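Local coordinates for protein pyruvate kinase (Pyrobaculum aerophilum, PDB 3QTG) that catalyses the last step of glycolysis, transferring the phosphoryl group of phosphoenolpyruvate to ADP to give pyruvate and ATP, with the help of a divalent metal cation, at residues K120-V126 against S148-E152; E170-Y174 against T233-V237; Y347-P353 against K392-R396. All blocks are in the same frame, centred on the assembly; numbering follows the deposited sequence.

Contact 1 of 3, residues K120-V126 against S148-E152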
loop_
_atom_site.group_PDB
_atom_site.type_symbol
_atom_site.label_atom_id
_atom_site.label_comp_id
_atom_site.label_asym_id
_atom_site.label_seq_id
_atom_site.Cartn_x
_atom_site.Cartn_y
_atom_site.Cartn_z
ATOM N N LYS A 120 -13.296 -8.376 53.647
ATOM C CA LYS A 120 -11.833 -8.339 53.750
ATOM C C LYS A 120 -11.158 -7.873 52.451
ATOM O O LYS A 120 -10.081 -7.300 52.498
ATOM C CB LYS A 120 -11.232 -9.690 54.173
ATOM C CG LYS A 120 -9.825 -9.536 54.874
ATOM C CD LYS A 120 -9.072 -10.863 54.856
ATOM C CE LYS A 120 -7.599 -10.732 55.333
ATOM N NZ LYS A 120 -7.442 -10.924 56.816
ATOM N N ALA A 121 -11.800 -8.127 51.310
ATOM C CA ALA A 121 -11.270 -7.697 50.014
ATOM C C ALA A 121 -11.017 -6.178 49.959
ATOM O O ALA A 121 -10.110 -5.739 49.243
ATOM C CB ALA A 121 -12.181 -8.144 48.872
ATOM N N PHE A 122 -11.796 -5.394 50.720
ATOM C CA PHE A 122 -11.555 -3.951 50.845
ATOM C C PHE A 122 -10.181 -3.738 51.482
ATOM O O PHE A 122 -9.365 -2.945 50.997
ATOM C CB PHE A 122 -12.638 -3.261 51.685
ATOM C CG PHE A 122 -12.385 -1.768 51.920
ATOM C CD1 PHE A 122 -12.596 -0.836 50.898
ATOM C CD2 PHE A 122 -11.924 -1.313 53.147
ATOM C CE1 PHE A 122 -12.360 0.529 51.104
ATOM C CE2 PHE A 122 -11.688 0.044 53.382
ATOM C CZ PHE A 122 -11.909 0.976 52.340
ATOM N N PHE A 123 -9.919 -4.463 52.559
ATOM C CA PHE A 123 -8.657 -4.292 53.284
ATOM C C PHE A 123 -7.454 -4.816 52.496
ATOM O O PHE A 123 -6.396 -4.196 52.532
ATOM C CB PHE A 123 -8.785 -4.803 54.738
ATOM C CG PHE A 123 -9.872 -4.092 55.483
ATOM C CD1 PHE A 123 -9.613 -2.884 56.123
ATOM C CD2 PHE A 123 -11.187 -4.565 55.446
ATOM C CE1 PHE A 123 -10.641 -2.173 56.762
ATOM C CE2 PHE A 123 -12.215 -3.857 56.075
ATOM C CZ PHE A 123 -11.938 -2.664 56.743
ATOM N N SER A 124 -7.637 -5.896 51.732
ATOM C CA SER A 124 -6.575 -6.385 50.845
ATOM C C SER A 124 -6.253 -5.439 49.687
ATOM O O SER A 124 -5.128 -5.429 49.221
ATOM C CB SER A 124 -6.928 -7.752 50.280
ATOM O OG SER A 124 -7.187 -8.648 51.339
ATOM N N ALA A 125 -7.228 -4.657 49.228
ATOM C CA ALA A 125 -7.044 -3.758 48.081
ATOM C C ALA A 125 -6.387 -2.405 48.427
ATOM O O ALA A 125 -5.791 -1.760 47.556
ATOM C CB ALA A 125 -8.379 -3.527 47.370
ATOM N N VAL A 126 -6.505 -1.974 49.683
ATOM C CA VAL A 126 -6.106 -0.631 50.096
ATOM C C VAL A 126 -4.649 -0.545 50.575
ATOM O O VAL A 126 -4.192 -1.359 51.393
ATOM C CB VAL A 126 -7.077 -0.035 51.188
ATOM C CG1 VAL A 126 -6.523 1.271 51.769
ATOM C CG2 VAL A 126 -8.476 0.203 50.616
ATOM N N SER A 148 -3.977 -4.418 60.525
ATOM C CA SER A 148 -4.451 -5.784 60.314
ATOM C C SER A 148 -5.747 -5.707 59.487
ATOM O O SER A 148 -5.735 -5.835 58.240
ATOM C CB SER A 148 -4.660 -6.478 61.671
ATOM O OG SER A 148 -4.823 -7.883 61.539
ATOM N N ASP A 149 -6.853 -5.448 60.178
ATOM C CA ASP A 149 -8.161 -5.358 59.527
ATOM C C ASP A 149 -8.728 -3.946 59.739
ATOM O O ASP A 149 -9.862 -3.767 60.167
ATOM C CB ASP A 149 -9.082 -6.442 60.105
ATOM C CG ASP A 149 -8.667 -7.849 59.692
ATOM O OD1 ASP A 149 -8.353 -8.074 58.488
ATOM O OD2 ASP A 149 -8.670 -8.746 60.566
ATOM N N TRP A 150 -7.900 -2.942 59.460
ATOM C CA TRP A 150 -8.310 -1.551 59.648
ATOM C C TRP A 150 -7.532 -0.564 58.764
ATOM O O TRP A 150 -6.451 -0.862 58.272
ATOM C CB TRP A 150 -8.252 -1.143 61.126
ATOM C CG TRP A 150 -6.882 -1.124 61.696
ATOM C CD1 TRP A 150 -6.272 -2.124 62.412
ATOM C CD2 TRP A 150 -5.931 -0.047 61.621
ATOM N NE1 TRP A 150 -5.000 -1.735 62.786
ATOM C CE2 TRP A 150 -4.762 -0.472 62.309
ATOM C CE3 TRP A 150 -5.954 1.233 61.043
ATOM C CZ2 TRP A 150 -3.628 0.337 62.428
ATOM C CZ3 TRP A 150 -4.835 2.032 61.154
ATOM C CH2 TRP A 150 -3.681 1.586 61.854
ATOM N N ILE A 151 -8.111 0.622 58.616
ATOM C CA ILE A 151 -7.603 1.682 57.779
ATOM C C ILE A 151 -7.929 3.019 58.439
ATOM O O ILE A 151 -8.986 3.183 59.029
ATOM C CB ILE A 151 -8.253 1.555 56.354
ATOM C CG1 ILE A 151 -7.351 0.733 55.441
ATOM C CG2 ILE A 151 -8.609 2.900 55.723
ATOM C CD1 ILE A 151 -8.137 -0.354 54.698
ATOM N N GLU A 152 -7.003 3.968 58.354
ATOM C CA GLU A 152 -7.304 5.353 58.630
ATOM C C GLU A 152 -7.183 6.170 57.341
ATOM O O GLU A 152 -6.283 5.934 56.532
ATOM C CB GLU A 152 -6.361 5.893 59.719
ATOM C CG GLU A 152 -6.613 5.258 61.119
ATOM C CD GLU A 152 -5.535 5.618 62.137
ATOM O OE1 GLU A 152 -4.401 5.989 61.732
ATOM O OE2 GLU A 152 -5.824 5.535 63.352
#
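This is a hydrophobic helix-on-sheet contact with a salt bridge at its outer end, inside the small beta-rich B domain that pyruvate kinases insert into their TIM barrel. The short helix 120-125 lies against the start of strand 150-155; the axes of helix 120-125 and strand 150-152 approach to 9.1 Å at an angle of 54°. Ile151 is the centre of the apolar patch. Ile151 CD1 meets Phe123 CD1 at 3.3 Å, Val126 CB at 3.7 Å and Phe122 CE2 at 3.8 Å, so three side chains from the helix and its C-terminal exit converge on one methyl group. The Phe123 ring also covers the backbone, with Asp149 O over one of its faces, 3.8 Å from CE1. Trp150, the first residue of the strand, turns its CA-to-CB bond away and makes a cation-pi contact with Lys103. Toward the exposed end, Lys120 NZ pairs with Asp149 OD1 at 3.4 Å, a salt bridge whose hydrogen bond is weak. On the other flank Phe122 and Val126 also touch Val169 of strand 167-169. With a single weak polar link between the segments, the helix is held on the sheet chiefly by side-chain packing around Ile151.

Contact 2 of 3, residues E170-Y174 against T233-V237; sequences EGKDY and TKGAV
The carboxylate of Asp173 joins the loop 170-174 to the first turn of helix 234-238. Thr233 OG1 donates to Asp173 OD1 at 2.6 Å, and Gly235 N donates to Asp173 OD2 at 3.0 Å. Thr233, chi1 p (69°), is the N-cap: its OG1 also accepts from Ala236 N at 3.1 Å, while Val237 N bonds to Thr233 O at 3.0 Å. One water donates to Asp173 OD2 (2.8 Å) and accepts from Lys234 N (3.0 Å). Asp173 itself is extended (phi/psi -100/143) with chi1 m, its CA-to-CB bond aimed at the helix. The backbones run close, with CA-CA distances of 5.9 Å for Gly171 to Lys234 and 6.0 Å for Asp173 to Gly235; a CB on Gly235 would clash with Asp173 OD1. Gly171 takes a positive phi (76/10), and the aliphatic chain of Lys234, chi1 t, lies beside it, CD 3.6 Å from Gly171 O, before continuing to a cation-pi contact with Tyr261. Thr233 follows Glu232, a magnesium ligand by similarity. The arrangement is a threonine N-cap reinforced by an aspartate from a distant loop, set at the C-terminal end of barrel strand 226-231, where TIM barrels carry their active sites.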
loop_
_atom_site.group_PDB
_atom_site.type_symbol
_atom_site.label_atom_id
_atom_site.label_comp_id
_atom_site.label_asym_id
_atom_site.label_seq_id
_atom_site.Cartn_x
_atom_site.Cartn_y
_atom_site.Cartn_z
ATOM N N GLU A 170 -10.343 4.212 44.366
ATOM C CA GLU A 170 -9.885 4.822 43.107
ATOM C C GLU A 170 -8.707 4.072 42.493
ATOM O O GLU A 170 -7.636 4.002 43.095
ATOM C CB GLU A 170 -9.499 6.274 43.371
ATOM C CG GLU A 170 -9.173 7.106 42.134
ATOM C CD GLU A 170 -8.856 8.534 42.512
ATOM O OE1 GLU A 170 -7.760 8.753 43.067
ATOM O OE2 GLU A 170 -9.706 9.426 42.281
ATOM N N GLY A 171 -8.917 3.495 41.307
ATOM C CA GLY A 171 -7.871 2.761 40.583
ATOM C C GLY A 171 -7.517 1.371 41.093
ATOM O O GLY A 171 -6.529 0.785 40.639
ATOM N N LYS A 172 -8.309 0.839 42.032
ATOM C CA LYS A 172 -8.095 -0.512 42.568
ATOM C C LYS A 172 -9.305 -1.392 42.337
ATOM O O LYS A 172 -10.438 -0.939 42.425
ATOM C CB LYS A 172 -7.774 -0.503 44.076
ATOM C CG LYS A 172 -6.502 0.215 44.480
ATOM C CD LYS A 172 -5.254 -0.545 44.084
ATOM C CE LYS A 172 -4.014 0.233 44.483
ATOM N NZ LYS A 172 -3.663 -0.000 45.920
ATOM N N ASP A 173 -9.046 -2.655 42.038
ATOM C CA ASP A 173 -10.084 -3.665 41.906
ATOM C C ASP A 173 -10.186 -4.520 43.163
ATOM O O ASP A 173 -9.176 -4.850 43.785
ATOM C CB ASP A 173 -9.763 -4.583 40.730
ATOM C CG ASP A 173 -9.860 -3.880 39.396
ATOM O OD1 ASP A 173 -10.601 -4.406 38.531
ATOM O OD2 ASP A 173 -9.213 -2.817 39.215
ATOM N N TYR A 174 -11.407 -4.885 43.524
ATOM C CA TYR A 174 -11.618 -5.848 44.594
ATOM C C TYR A 174 -11.537 -7.319 44.134
ATOM O O TYR A 174 -12.189 -7.715 43.168
ATOM C CB TYR A 174 -12.978 -5.624 45.234
ATOM C CG TYR A 174 -13.220 -4.267 45.857
ATOM C CD1 TYR A 174 -12.278 -3.663 46.708
ATOM C CD2 TYR A 174 -14.421 -3.610 45.631
ATOM C CE1 TYR A 174 -12.541 -2.409 47.286
ATOM C CE2 TYR A 174 -14.690 -2.389 46.195
ATOM C CZ TYR A 174 -13.756 -1.799 47.032
ATOM O OH TYR A 174 -14.066 -0.587 47.583
ATOM N N THR A 233 -13.273 -1.029 35.080
ATOM C CA THR A 233 -12.186 -0.791 36.022
ATOM C C THR A 233 -10.827 -0.865 35.383
ATOM O O THR A 233 -10.655 -1.390 34.281
ATOM C CB THR A 233 -12.170 -1.831 37.151
ATOM O OG1 THR A 233 -11.798 -3.108 36.618
ATOM C CG2 THR A 233 -13.521 -1.915 37.886
ATOM N N LYS A 234 -9.847 -0.370 36.118
ATOM C CA LYS A 234 -8.456 -0.467 35.721
ATOM C C LYS A 234 -8.018 -1.925 35.482
ATOM O O LYS A 234 -7.253 -2.211 34.553
ATOM C CB LYS A 234 -7.599 0.208 36.793
ATOM C CG LYS A 234 -6.230 0.620 36.363
ATOM C CD LYS A 234 -5.684 1.690 37.307
ATOM C CE LYS A 234 -5.665 3.056 36.640
ATOM N NZ LYS A 234 -5.184 4.122 37.574
ATOM N N GLY A 235 -8.509 -2.841 36.316
ATOM C CA GLY A 235 -8.163 -4.261 36.214
ATOM C C GLY A 235 -8.710 -4.888 34.950
ATOM O O GLY A 235 -8.062 -5.747 34.347
ATOM N N ALA A 236 -9.900 -4.449 34.542
ATOM C CA ALA A 236 -10.482 -4.858 33.250
ATOM C C ALA A 236 -9.660 -4.317 32.064
ATOM O O ALA A 236 -9.370 -5.046 31.099
ATOM C CB ALA A 236 -11.938 -4.399 33.156
ATOM N N VAL A 237 -9.277 -3.044 32.148
ATOM C CA VAL A 237 -8.439 -2.438 31.132
ATOM C C VAL A 237 -7.061 -3.123 31.035
ATOM O O VAL A 237 -6.578 -3.335 29.955
ATOM C CB VAL A 237 -8.351 -0.876 31.270
ATOM C CG1 VAL A 237 -7.382 -0.271 30.209
ATOM C CG2 VAL A 237 -9.742 -0.249 31.151
HETATM O O HOH W 1 -9.767 -0.102 39.099
#

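Contact 3 of 3, residues Y347-P353 against K392-R396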
loop_
_atom_site.group_PDB
_atom_site.type_symbol
_atom_site.label_atom_id
_atom_site.label_comp_id
_atom_site.label_asym_id
_atom_site.label_seq_id
_atom_site.Cartn_x
_atom_site.Cartn_y
_atom_site.Cartn_z
ATOM N N TYR A 347 -18.492 8.331 9.173
ATOM C CA TYR A 347 -17.716 7.361 9.916
ATOM C C TYR A 347 -16.279 7.411 9.478
ATOM O O TYR A 347 -15.986 7.476 8.287
ATOM C CB TYR A 347 -18.295 5.960 9.718
ATOM C CG TYR A 347 -19.662 5.819 10.353
ATOM C CD1 TYR A 347 -19.787 5.587 11.722
ATOM C CD2 TYR A 347 -20.826 5.950 9.598
ATOM C CE1 TYR A 347 -21.031 5.490 12.322
ATOM C CE2 TYR A 347 -22.096 5.846 10.203
ATOM C CZ TYR A 347 -22.179 5.605 11.557
ATOM O OH TYR A 347 -23.398 5.497 12.186
ATOM N N GLN A 348 -15.379 7.382 10.443
ATOM C CA GLN A 348 -13.975 7.380 10.101
ATOM C C GLN A 348 -13.449 5.968 10.051
ATOM O O GLN A 348 -13.497 5.261 11.052
ATOM C CB GLN A 348 -13.173 8.259 11.046
ATOM C CG GLN A 348 -12.955 9.646 10.459
ATOM C CD GLN A 348 -12.500 10.666 11.492
ATOM O OE1 GLN A 348 -11.622 11.493 11.213
ATOM N NE2 GLN A 348 -13.100 10.621 12.694
ATOM N N ILE A 349 -12.955 5.581 8.868
ATOM C CA ILE A 349 -12.419 4.239 8.598
ATOM C C ILE A 349 -12.034 3.473 9.881
ATOM O O ILE A 349 -11.025 3.762 10.521
ATOM C CB ILE A 349 -11.252 4.270 7.562
ATOM C CG1 ILE A 349 -11.732 4.884 6.234
ATOM C CG2 ILE A 349 -10.664 2.849 7.354
ATOM C CD1 ILE A 349 -10.631 5.131 5.209
ATOM N N PRO A 350 -12.859 2.496 10.259
ATOM C CA PRO A 350 -12.640 1.785 11.520
ATOM C C PRO A 350 -11.484 0.784 11.452
ATOM O O PRO A 350 -11.109 0.328 10.355
ATOM C CB PRO A 350 -13.970 1.060 11.752
ATOM C CG PRO A 350 -14.528 0.870 10.411
ATOM C CD PRO A 350 -14.035 1.992 9.531
ATOM N N GLN A 351 -10.905 0.495 12.615
ATOM C CA GLN A 351 -10.041 -0.671 12.824
ATOM C C GLN A 351 -10.641 -1.912 12.132
ATOM O O GLN A 351 -11.821 -2.248 12.350
ATOM C CB GLN A 351 -9.888 -0.903 14.342
ATOM C CG GLN A 351 -9.257 -2.215 14.758
ATOM C CD GLN A 351 -7.741 -2.200 14.629
ATOM O OE1 GLN A 351 -7.051 -1.392 15.269
ATOM N NE2 GLN A 351 -7.213 -3.100 13.806
ATOM N N SER A 352 -9.839 -2.573 11.291
ATOM C CA SER A 352 -10.264 -3.814 10.627
ATOM C C SER A 352 -10.101 -4.993 11.580
ATOM O O SER A 352 -9.125 -5.054 12.323
ATOM C CB SER A 352 -9.437 -4.071 9.357
ATOM O OG SER A 352 -9.960 -5.170 8.601
ATOM N N PRO A 353 -11.052 -5.934 11.571
ATOM C CA PRO A 353 -10.808 -7.128 12.376
ATOM C C PRO A 353 -9.728 -8.050 11.793
ATOM O O PRO A 353 -9.494 -8.056 10.585
ATOM C CB PRO A 353 -12.162 -7.845 12.394
ATOM C CG PRO A 353 -12.945 -7.271 11.327
ATOM C CD PRO A 353 -12.358 -5.959 10.895
ATOM N N LYS A 392 -18.917 -7.138 11.250
ATOM C CA LYS A 392 -17.662 -6.761 11.919
ATOM C C LYS A 392 -16.694 -6.096 10.967
ATOM O O LYS A 392 -15.760 -5.437 11.412
ATOM C CB LYS A 392 -16.997 -7.944 12.623
ATOM C CG LYS A 392 -16.351 -8.950 11.712
ATOM C CD LYS A 392 -15.931 -10.178 12.491
ATOM C CE LYS A 392 -14.940 -10.973 11.670
ATOM N NZ LYS A 392 -14.594 -12.224 12.356
ATOM N N PHE A 393 -16.912 -6.277 9.656
ATOM C CA PHE A 393 -16.072 -5.607 8.666
ATOM C C PHE A 393 -16.639 -4.263 8.305
ATOM O O PHE A 393 -16.128 -3.620 7.407
ATOM C CB PHE A 393 -15.842 -6.477 7.412
ATOM C CG PHE A 393 -15.021 -7.706 7.693
ATOM C CD1 PHE A 393 -13.639 -7.618 7.842
ATOM C CD2 PHE A 393 -15.638 -8.942 7.852
ATOM C CE1 PHE A 393 -12.885 -8.762 8.122
ATOM C CE2 PHE A 393 -14.902 -10.070 8.116
ATOM C CZ PHE A 393 -13.516 -9.976 8.244
ATOM N N ARG A 394 -17.702 -3.842 8.999
ATOM C CA ARG A 394 -18.192 -2.461 8.917
ATOM C C ARG A 394 -18.646 -2.037 7.506
ATOM O O ARG A 394 -18.164 -1.036 6.950
ATOM C CB ARG A 394 -17.171 -1.475 9.523
ATOM C CG ARG A 394 -16.987 -1.626 11.065
ATOM C CD ARG A 394 -18.310 -1.402 11.782
ATOM N NE ARG A 394 -18.258 -1.364 13.255
ATOM C CZ ARG A 394 -18.563 -2.390 14.033
ATOM N NH1 ARG A 394 -18.882 -3.534 13.462
ATOM N NH2 ARG A 394 -18.539 -2.281 15.379
ATOM N N PRO A 395 -19.612 -2.784 6.932
ATOM C CA PRO A 395 -20.209 -2.317 5.656
ATOM C C PRO A 395 -20.854 -0.950 5.875
ATOM O O PRO A 395 -21.335 -0.670 6.985
ATOM C CB PRO A 395 -21.279 -3.366 5.366
ATOM C CG PRO A 395 -21.566 -3.999 6.792
ATOM C CD PRO A 395 -20.239 -4.020 7.434
ATOM N N ARG A 396 -20.874 -0.111 4.842
ATOM C CA ARG A 396 -21.181 1.298 5.014
ATOM C C ARG A 396 -22.638 1.605 4.728
ATOM O O ARG A 396 -23.045 2.771 4.703
ATOM C CB ARG A 396 -20.286 2.162 4.107
ATOM C CG ARG A 396 -18.866 2.353 4.588
ATOM C CD ARG A 396 -18.868 3.153 5.859
ATOM N NE ARG A 396 -17.660 3.970 6.005
ATOM C CZ ARG A 396 -16.632 3.649 6.787
ATOM N NH1 ARG A 396 -16.658 2.520 7.496
ATOM N NH2 ARG A 396 -15.586 4.461 6.855
HETATM O O HOH W 2 -14.011 -3.122 10.932
#
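Here the loop after helix 331-343, leading from the barrel to helix 358-373, packs on the loop between helix 385-391 and strand 399-403 of the C-terminal alpha/beta domain. Tyr347 places its CB over one face of the Arg396 guanidinium, CB to CZ 4.1 Å, and its O 3.4 Å from Arg396 NH2, while its ring leads away to an edge-to-face stack with Trp416 and its OH bonds to Thr17. Gln348 turns its CA-to-CB bond away and packs on Arg271 of the second subunit. Ile349 N, near the guanidinium plane, is 3.5 Å from Arg396 NH2, but both are donors and do not bond. Pro350 points at the other segment and touches two arginines, its CD 3.4 Å from Arg396 NH1 and its CG 3.6 Å from Arg394 CG. Arg394, in a left-handed backbone conformation (61/57), sends its head group to Asp317 and Gly315. At Gln351 the link becomes polar: one water donates to Gln351 O (2.8 Å) and to Lys392 O (2.9 Å). The Gln351 side chain folds over the following residue, NE2 donating to Ser352 O at 3.1 Å. Ser352 approaches the edge of the Phe393 ring, and Pro353 closes the walk with its CG over one face of that ring, 3.5 Å from Phe393 CE1, and 3.4 Å from Lys392 O. The two segments run roughly antiparallel, their end-to-end directions 151° apart. Proline packing, the flat guanidinium of Arg396, the Arg394 stem and one bridging water join the segments; the strong charge pairs of Arg394 and Lys392, the latter with Asp360, lead elsewhere in the fold.

The three contacts follow one another along the chain, none enclosing or crossing another. Contact 1 closes first, bringing strand 150-155 back to helix 120-125 within the inserted B domain. Contact 2 then bridges the loop leaving that domain and the helix after barrel strand 226-231, spanning 58 residues that include barrel strand 199-202. These two touch: Lys172 NZ probably bonds to Ala125 O at 3.2 Å, and Phe122 packs on Tyr174, so the B domain and barrel are joined through them. Contact 3, about 29 Å from contact 2 between centres, joins the linker after the barrel's helix 331-343 to the C-terminal alpha/beta domain and closes a loop of 38 residues containing helix 358-373, strand 376-380 and helix 385-391.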